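Local coordinates for protein bacterial regulatory proteins, tetR family (Corynebacterium glutamicum, PDB 3AQT) that binds resorcinol in its all-helical C-terminal domain and, as a TetR-family transcriptional repressor, probably binds DNA through an N-terminal helix-turn-helix motif, at residues B[97-102]-B[151-156]; B[173-178]-B[219-224]; B[49-54]-B[76-81]. All blocks are in the same frame, centred on the assembly; numbering follows the deposited sequence.

Interaction 1 of 3, residues B[97-102]-B[151-156]; sequences VAEDAF and HPVLMR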
loop_
_atom_site.group_PDB
_atom_site.type_symbol
_atom_site.label_atom_id
_atom_site.label_comp_id
_atom_site.label_asym_id
_atom_site.label_seq_id
_atom_site.Cartn_x
_atom_site.Cartn_y
_atom_site.Cartn_z
ATOM N N VAL B 97 -4.010 19.349 -1.469
ATOM C CA VAL B 97 -4.852 19.197 -2.648
ATOM C C VAL B 97 -5.540 17.828 -2.624
ATOM O O VAL B 97 -6.718 17.711 -2.966
ATOM C CB VAL B 97 -4.010 19.358 -3.949
ATOM C CG1 VAL B 97 -4.820 18.957 -5.175
ATOM C CG2 VAL B 97 -3.564 20.804 -4.084
ATOM N N ALA B 98 -4.801 16.795 -2.222
ATOM C CA ALA B 98 -5.360 15.445 -2.139
ATOM C C ALA B 98 -6.426 15.387 -1.040
ATOM O O ALA B 98 -7.466 14.755 -1.212
ATOM C CB ALA B 98 -4.254 14.425 -1.854
ATOM N N GLU B 99 -6.170 16.046 0.089
ATOM C CA GLU B 99 -7.149 16.056 1.174
ATOM C C GLU B 99 -8.446 16.665 0.662
ATOM O O GLU B 99 -9.539 16.155 0.929
ATOM C CB GLU B 99 -6.651 16.868 2.376
ATOM C CG GLU B 99 -5.721 16.106 3.311
ATOM C CD GLU B 99 -5.569 16.779 4.675
ATOM O OE1 GLU B 99 -6.256 17.790 4.940
ATOM O OE2 GLU B 99 -4.761 16.290 5.494
ATOM N N ASP B 100 -8.319 17.758 -0.080
ATOM C CA ASP B 100 -9.471 18.439 -0.628
ATOM C C ASP B 100 -10.255 17.491 -1.534
ATOM O O ASP B 100 -11.478 17.421 -1.461
ATOM C CB ASP B 100 -9.016 19.680 -1.405
ATOM C CG ASP B 100 -10.175 20.439 -2.028
ATOM O OD1 ASP B 100 -10.946 21.079 -1.277
ATOM O OD2 ASP B 100 -10.316 20.392 -3.270
ATOM N N ALA B 101 -9.550 16.749 -2.379
ATOM C CA ALA B 101 -10.217 15.813 -3.283
ATOM C C ALA B 101 -10.901 14.649 -2.550
ATOM O O ALA B 101 -12.056 14.323 -2.824
ATOM C CB ALA B 101 -9.219 15.268 -4.303
ATOM N N PHE B 102 -10.190 14.025 -1.617
ATOM C CA PHE B 102 -10.755 12.899 -0.887
ATOM C C PHE B 102 -11.900 13.308 0.032
ATOM O O PHE B 102 -12.893 12.588 0.151
ATOM C CB PHE B 102 -9.672 12.189 -0.073
ATOM C CG PHE B 102 -8.549 11.642 -0.901
ATOM C CD1 PHE B 102 -8.793 11.113 -2.163
ATOM C CD2 PHE B 102 -7.249 11.633 -0.407
ATOM C CE1 PHE B 102 -7.760 10.583 -2.925
ATOM C CE2 PHE B 102 -6.203 11.105 -1.157
ATOM C CZ PHE B 102 -6.458 10.577 -2.422
ATOM N N HIS B 151 -1.459 6.934 1.123
ATOM C CA HIS B 151 -2.007 6.173 2.232
ATOM C C HIS B 151 -2.288 7.026 3.463
ATOM O O HIS B 151 -3.390 6.996 4.002
ATOM C CB HIS B 151 -1.072 5.024 2.604
ATOM C CG HIS B 151 -1.665 4.076 3.597
ATOM N ND1 HIS B 151 -2.609 3.131 3.252
ATOM C CD2 HIS B 151 -1.495 3.963 4.937
ATOM C CE1 HIS B 151 -2.994 2.480 4.334
ATOM N NE2 HIS B 151 -2.334 2.967 5.370
ATOM N N PRO B 152 -1.291 7.791 3.938
ATOM C CA PRO B 152 -1.509 8.632 5.125
ATOM C C PRO B 152 -2.646 9.645 4.937
ATOM O O PRO B 152 -3.400 9.918 5.871
ATOM C CB PRO B 152 -0.154 9.321 5.322
ATOM C CG PRO B 152 0.820 8.368 4.716
ATOM C CD PRO B 152 0.107 7.881 3.480
ATOM N N VAL B 153 -2.753 10.213 3.737
ATOM C CA VAL B 153 -3.804 11.184 3.446
ATOM C C VAL B 153 -5.160 10.485 3.471
ATOM O O VAL B 153 -6.099 10.953 4.106
ATOM C CB VAL B 153 -3.603 11.855 2.063
ATOM C CG1 VAL B 153 -4.772 12.787 1.765
ATOM C CG2 VAL B 153 -2.295 12.641 2.039
ATOM N N LEU B 154 -5.257 9.359 2.778
ATOM C CA LEU B 154 -6.494 8.601 2.758
ATOM C C LEU B 154 -6.923 8.261 4.184
ATOM O O LEU B 154 -8.104 8.343 4.521
ATOM C CB LEU B 154 -6.324 7.322 1.936
ATOM C CG LEU B 154 -6.292 7.542 0.425
ATOM C CD1 LEU B 154 -5.849 6.277 -0.283
ATOM C CD2 LEU B 154 -7.666 7.975 -0.047
HETATM N N MSE B 155 -5.957 7.913 5.028
HETATM C CA MSE B 155 -6.245 7.562 6.414
HETATM C C MSE B 155 -6.725 8.719 7.271
HETATM O O MSE B 155 -7.497 8.523 8.205
HETATM C CB MSE B 155 -5.016 6.908 7.057
HETATM C CG MSE B 155 -4.722 5.511 6.515
HETATM SE SE MSE B 155 -5.944 4.117 7.147
HETATM C CE MSE B 155 -7.581 4.784 6.432
ATOM N N ARG B 156 -6.272 9.928 6.965
ATOM C CA ARG B 156 -6.683 11.094 7.740
ATOM C C ARG B 156 -8.091 11.526 7.367
ATOM O O ARG B 156 -8.866 11.948 8.218
ATOM C CB ARG B 156 -5.760 12.296 7.483
ATOM C CG ARG B 156 -4.312 12.100 7.817
ATOM C CD ARG B 156 -3.610 13.437 7.935
ATOM N NE ARG B 156 -3.420 14.136 6.661
ATOM C CZ ARG B 156 -2.304 14.083 5.938
ATOM N NH1 ARG B 156 -1.271 13.358 6.351
ATOM N NH2 ARG B 156 -2.205 14.784 4.819
#
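E99 OE2 is gripped by two nitrogens of R156, which approaches side-on through NE and NH2 and spends both bonds on this one oxygen. NE lies 2.8 Å from OE2 and meets it nearly in line with the C-O bond; NH2, at 3.0 Å from OE2, arrives on the anti side and somewhat out of the carboxylate plane. The oxygen stays close to the guanidinium plane, yet the carboxylate is turned 58° against that plane, so the salt bridge is not the flat, two-oxygen pairing often seen between such groups. A bend at chi3 (-71°) turns the end of R156 back over its own helix, setting the centre of the guanidinium above V153 CA, and NH2 has a further partner in Q95 OE1, which should help to fix the group's rotation. The bridge lies at the edge of a helix-helix crossing: the segments are on helix 90-111, which leads out of the DNA-binding region of this TetR-type fold, and on helix 150-157, and their axes approach to 9.6 Å and cross at -44°. Beneath the charges the packing is apolar. V153 CG1, anti to the backbone N, reaches across to the edge of the F102 ring, in its plane and 3.5 Å from CD2, while also touching A98 CB and E99 CG. L154 comes to the same ring from another side: its CD2 sits over the centre of one face, 3.5 Å from the ring centroid, in a CH-pi contact. W140 meets F102 edge-to-face, and L154 also touches F188, a residue of the resorcinol pocket.

Interaction 2 of 3, residues B[173-178]-B[219-224]; sequences GRFTIE and RMVGVQ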
loop_
_atom_site.group_PDB
_atom_site.type_symbol
_atom_site.label_atom_id
_atom_site.label_comp_id
_atom_site.label_asym_id
_atom_site.label_seq_id
_atom_site.Cartn_x
_atom_site.Cartn_y
_atom_site.Cartn_z
ATOM N N GLY B 173 -23.430 -7.900 12.991
ATOM C CA GLY B 173 -23.071 -9.264 12.645
ATOM C C GLY B 173 -22.846 -9.508 11.159
ATOM O O GLY B 173 -22.692 -10.654 10.729
ATOM N N ARG B 174 -22.833 -8.444 10.365
ATOM C CA ARG B 174 -22.619 -8.568 8.926
ATOM C C ARG B 174 -21.153 -8.873 8.608
ATOM O O ARG B 174 -20.858 -9.593 7.661
ATOM C CB ARG B 174 -23.018 -7.271 8.226
ATOM C CG ARG B 174 -23.126 -7.370 6.711
ATOM C CD ARG B 174 -24.303 -8.236 6.307
ATOM N NE ARG B 174 -24.731 -7.992 4.932
ATOM C CZ ARG B 174 -24.781 -8.931 3.990
ATOM N NH1 ARG B 174 -24.418 -10.177 4.270
ATOM N NH2 ARG B 174 -25.223 -8.630 2.776
ATOM N N PHE B 175 -20.241 -8.321 9.403
ATOM C CA PHE B 175 -18.816 -8.526 9.189
ATOM C C PHE B 175 -18.150 -9.267 10.339
ATOM O O PHE B 175 -18.650 -9.271 11.466
ATOM C CB PHE B 175 -18.077 -7.186 9.040
ATOM C CG PHE B 175 -18.578 -6.312 7.930
ATOM C CD1 PHE B 175 -19.065 -6.854 6.755
ATOM C CD2 PHE B 175 -18.519 -4.931 8.053
ATOM C CE1 PHE B 175 -19.489 -6.027 5.714
ATOM C CE2 PHE B 175 -18.937 -4.096 7.023
ATOM C CZ PHE B 175 -19.423 -4.644 5.851
ATOM N N THR B 176 -17.007 -9.878 10.039
ATOM C CA THR B 176 -16.202 -10.571 11.035
ATOM C C THR B 176 -14.834 -9.909 10.934
ATOM O O THR B 176 -14.158 -10.035 9.915
ATOM C CB THR B 176 -16.058 -12.070 10.721
ATOM O OG1 THR B 176 -17.336 -12.705 10.828
ATOM C CG2 THR B 176 -15.080 -12.728 11.692
ATOM N N ILE B 177 -14.438 -9.197 11.981
ATOM C CA ILE B 177 -13.165 -8.489 11.982
ATOM C C ILE B 177 -12.501 -8.605 13.341
ATOM O O ILE B 177 -13.127 -8.325 14.361
ATOM C CB ILE B 177 -13.383 -6.987 11.682
ATOM C CG1 ILE B 177 -14.059 -6.812 10.326
ATOM C CG2 ILE B 177 -12.063 -6.240 11.731
ATOM C CD1 ILE B 177 -14.656 -5.427 10.076
ATOM N N GLU B 178 -11.228 -8.989 13.360
ATOM C CA GLU B 178 -10.510 -9.137 14.624
ATOM C C GLU B 178 -9.882 -7.830 15.092
ATOM O O GLU B 178 -9.788 -7.575 16.292
ATOM C CB GLU B 178 -9.431 -10.205 14.489
ATOM C CG GLU B 178 -9.989 -11.578 14.166
ATOM C CD GLU B 178 -8.921 -12.541 13.701
ATOM O OE1 GLU B 178 -8.372 -12.330 12.600
ATOM O OE2 GLU B 178 -8.624 -13.502 14.435
ATOM N N ARG B 219 -14.961 -9.842 1.213
ATOM C CA ARG B 219 -14.540 -11.144 1.700
ATOM C C ARG B 219 -13.543 -10.956 2.842
ATOM O O ARG B 219 -13.580 -11.670 3.844
ATOM C CB ARG B 219 -13.929 -11.966 0.564
ATOM C CG ARG B 219 -14.972 -12.525 -0.387
ATOM C CD ARG B 219 -14.385 -13.556 -1.323
ATOM N NE ARG B 219 -13.788 -12.936 -2.495
ATOM C CZ ARG B 219 -14.432 -12.735 -3.638
ATOM N NH1 ARG B 219 -15.695 -13.119 -3.762
ATOM N NH2 ARG B 219 -13.811 -12.138 -4.648
HETATM N N MSE B 220 -12.671 -9.963 2.705
HETATM C CA MSE B 220 -11.690 -9.693 3.738
HETATM C C MSE B 220 -12.338 -9.394 5.079
HETATM O O MSE B 220 -11.760 -9.699 6.119
HETATM C CB MSE B 220 -10.795 -8.520 3.344
HETATM C CG MSE B 220 -9.671 -8.296 4.340
HETATM SE SE MSE B 220 -8.665 -6.699 4.013
HETATM C CE MSE B 220 -9.746 -5.511 5.106
ATOM N N VAL B 221 -13.531 -8.797 5.069
ATOM C CA VAL B 221 -14.207 -8.496 6.327
ATOM C C VAL B 221 -15.249 -9.527 6.784
ATOM O O VAL B 221 -16.093 -9.235 7.642
ATOM C CB VAL B 221 -14.829 -7.071 6.333
ATOM C CG1 VAL B 221 -13.711 -6.039 6.416
ATOM C CG2 VAL B 221 -15.683 -6.841 5.098
ATOM N N GLY B 222 -15.189 -10.729 6.214
ATOM C CA GLY B 222 -16.076 -11.792 6.652
ATOM C C GLY B 222 -17.356 -12.104 5.913
ATOM O O GLY B 222 -18.257 -12.719 6.480
ATOM N N VAL B 223 -17.446 -11.700 4.658
ATOM C CA VAL B 223 -18.633 -11.963 3.871
ATOM C C VAL B 223 -18.396 -13.191 2.998
ATOM O O VAL B 223 -17.355 -13.307 2.350
ATOM C CB VAL B 223 -18.970 -10.743 2.975
ATOM C CG1 VAL B 223 -20.152 -11.053 2.071
ATOM C CG2 VAL B 223 -19.280 -9.543 3.845
ATOM N N GLN B 224 -19.357 -14.112 3.004
ATOM C CA GLN B 224 -19.289 -15.335 2.210
ATOM C C GLN B 224 -18.812 -15.006 0.795
ATOM O O GLN B 224 -19.291 -14.065 0.162
ATOM C CB GLN B 224 -20.676 -16.007 2.186
ATOM C CG GLN B 224 -21.008 -16.850 0.939
ATOM C CD GLN B 224 -20.291 -18.197 0.898
ATOM O OE1 GLN B 224 -19.079 -18.267 0.681
ATOM N NE2 GLN B 224 -21.043 -19.275 1.108
HETATM O O HOH W 1 -19.459 -12.696 8.970
#
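V221 O accepts the backbone N-H of T176 at the point where helix 209-220 ends in a Schellman motif, with G222 at positive phi as its C-prime residue. The bond is short, T176 N to V221 O being 2.6 Å, and the donor stands tilted 31° from the carbonyl plane. Around it the apolar side chains run side by side. V221 divides its branches: CG2 lies over one face of the F175 ring, offset toward the rim, whereas CG1 packs 3.8 Å from I177 CD1. With chi1 at -72°, CG2 is lodged between the backbone N and the carbonyl carbon of V221, and this setting delivers it to the ring. V223 CG2 meets the same ring at its edge. Further out, L166 of helix 159-171 touches both F175 and V221, packing the junction against that helix. R174 is held by salt bridges to D118 and E227, and E178 reaches the second subunit, bridging to R219 and R229 there, so the junction borders the dimer interface. A water also spans the segments, 2.8 Å from T176 OG1 and donating to G222 O.

Interaction 3 of 3, residues B[49-54]-B[76-81]; sequences ARLITS and ANIGTG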
loop_
_atom_site.group_PDB
_atom_site.type_symbol
_atom_site.label_atom_id
_atom_site.label_comp_id
_atom_site.label_asym_id
_atom_site.label_seq_id
_atom_site.Cartn_x
_atom_site.Cartn_y
_atom_site.Cartn_z
ATOM N N ALA B 49 -4.704 29.061 1.294
ATOM C CA ALA B 49 -5.968 28.704 0.680
ATOM C C ALA B 49 -5.941 28.959 -0.824
ATOM O O ALA B 49 -6.385 28.115 -1.616
ATOM C CB ALA B 49 -7.092 29.490 1.330
ATOM N N ARG B 50 -5.412 30.117 -1.219
ATOM C CA ARG B 50 -5.331 30.476 -2.631
ATOM C C ARG B 50 -4.360 29.600 -3.394
ATOM O O ARG B 50 -4.581 29.293 -4.571
ATOM C CB ARG B 50 -4.938 31.941 -2.780
ATOM C CG ARG B 50 -6.004 32.888 -2.302
ATOM C CD ARG B 50 -5.533 34.318 -2.345
ATOM N NE ARG B 50 -6.506 35.206 -1.723
ATOM C CZ ARG B 50 -6.357 36.523 -1.613
ATOM N NH1 ARG B 50 -5.264 37.107 -2.091
ATOM N NH2 ARG B 50 -7.301 37.256 -1.036
ATOM N N LEU B 51 -3.278 29.205 -2.732
ATOM C CA LEU B 51 -2.288 28.333 -3.350
ATOM C C LEU B 51 -2.913 26.967 -3.587
ATOM O O LEU B 51 -2.739 26.370 -4.653
ATOM C CB LEU B 51 -1.050 28.205 -2.456
ATOM C CG LEU B 51 -0.139 29.438 -2.475
ATOM C CD1 LEU B 51 0.961 29.295 -1.455
ATOM C CD2 LEU B 51 0.448 29.607 -3.872
ATOM N N ILE B 52 -3.660 26.484 -2.598
ATOM C CA ILE B 52 -4.325 25.192 -2.712
ATOM C C ILE B 52 -5.275 25.215 -3.908
ATOM O O ILE B 52 -5.286 24.293 -4.727
ATOM C CB ILE B 52 -5.110 24.859 -1.421
ATOM C CG1 ILE B 52 -4.126 24.610 -0.276
ATOM C CG2 ILE B 52 -5.983 23.636 -1.627
ATOM C CD1 ILE B 52 -3.015 23.603 -0.511
ATOM N N THR B 53 -6.065 26.282 -4.007
ATOM C CA THR B 53 -7.020 26.446 -5.102
ATOM C C THR B 53 -6.286 26.516 -6.435
ATOM O O THR B 53 -6.716 25.919 -7.428
ATOM C CB THR B 53 -7.859 27.744 -4.920
ATOM O OG1 THR B 53 -8.610 27.658 -3.702
ATOM C CG2 THR B 53 -8.828 27.942 -6.087
ATOM N N SER B 54 -5.177 27.245 -6.456
ATOM C CA SER B 54 -4.396 27.382 -7.681
ATOM C C SER B 54 -3.865 26.025 -8.130
ATOM O O SER B 54 -4.059 25.612 -9.280
ATOM C CB SER B 54 -3.228 28.349 -7.461
ATOM O OG SER B 54 -2.486 28.505 -8.660
ATOM N N ALA B 76 -2.111 32.120 -7.915
ATOM C CA ALA B 76 -2.548 32.651 -6.632
ATOM C C ALA B 76 -2.205 34.132 -6.532
ATOM O O ALA B 76 -2.525 34.791 -5.539
ATOM C CB ALA B 76 -1.885 31.893 -5.509
ATOM N N ASN B 77 -1.533 34.641 -7.563
ATOM C CA ASN B 77 -1.140 36.040 -7.624
ATOM C C ASN B 77 -0.119 36.466 -6.560
ATOM O O ASN B 77 -0.372 37.390 -5.787
ATOM C CB ASN B 77 -2.391 36.918 -7.535
ATOM C CG ASN B 77 -2.101 38.380 -7.792
ATOM O OD1 ASN B 77 -1.483 38.730 -8.793
ATOM N ND2 ASN B 77 -2.557 39.245 -6.891
ATOM N N ILE B 78 1.024 35.780 -6.513
ATOM C CA ILE B 78 2.105 36.120 -5.581
ATOM C C ILE B 78 3.466 35.846 -6.238
ATOM O O ILE B 78 3.549 35.118 -7.233
ATOM C CB ILE B 78 2.035 35.319 -4.241
ATOM C CG1 ILE B 78 2.312 33.835 -4.489
ATOM C CG2 ILE B 78 0.677 35.500 -3.591
ATOM C CD1 ILE B 78 2.640 33.023 -3.237
ATOM N N GLY B 79 4.529 36.436 -5.689
ATOM C CA GLY B 79 5.859 36.226 -6.244
ATOM C C GLY B 79 6.300 34.783 -6.086
ATOM O O GLY B 79 6.110 34.188 -5.022
ATOM N N THR B 80 6.893 34.210 -7.130
ATOM C CA THR B 80 7.336 32.813 -7.080
ATOM C C THR B 80 8.307 32.525 -5.941
ATOM O O THR B 80 8.226 31.475 -5.289
ATOM C CB THR B 80 8.013 32.383 -8.395
ATOM O OG1 THR B 80 7.054 32.412 -9.461
ATOM C CG2 THR B 80 8.579 30.974 -8.260
ATOM N N GLY B 81 9.228 33.454 -5.705
ATOM C CA GLY B 81 10.198 33.259 -4.647
ATOM C C GLY B 81 9.602 33.335 -3.256
ATOM O O GLY B 81 10.327 33.207 -2.272
HETATM O O HOH W 2 -2.775 36.212 -3.267
#
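A76, L51 and R50 carry most of this contact, in which the end of helix 69-75 rests on helix 41-62. A76 has the largest share of the buried area, and its methyl group faces the helix: its CB lies 3.7 Å from L51 CD2 and 3.9 Å from R50 O. The CA atoms of R50 and A76 are 5.3 Å apart, a close approach that the small alanine side chain permits. One branch of L51 does all its touching here. CD2 meets A76 CB and, more loosely, CD1 of I78, whose side chain runs about perpendicular to that of L51; F83, F87 and I72 pack around the same leucine. R50, exposed and extended from CG to NE, reaches a water with NH1, a hydrogen bond of 2.9 Å from NH1 to the water oxygen, and the water in turn donates to A76 O. Just past A76, N77 takes positive phi in a Schellman motif that ends helix 69-75, within the predicted helix-turn-helix. S54 OG bonds I72 O, one turn back on that helix. With no direct hydrogen bond between the two segments, their hold on each other is van der Waals contact round a small alanine, supplemented by a single water bridge from R50.

How the interactions relate
The three contacts show how packing chemistry changes along one helical chain. Interaction 1 lies near the chain's centre, where helix 90-111 meets the C-terminal domain, and puts a salt bridge at the edge of a buried apolar crossing. Interactions 2 and 3, with centres 46 Å apart on opposite sides of the chain's centre, both involve a helix terminated by a Schellman motif, but interaction 2 is partly buried beside the second subunit and uses a backbone hydrogen bond, whereas interaction 3 is buried in the N-terminal part that carries the predicted helix-turn-helix and has no direct hydrogen bond. Interactions 1 and 3 touch where V97 CG2 packs on I52 O; interaction 2 touches neither.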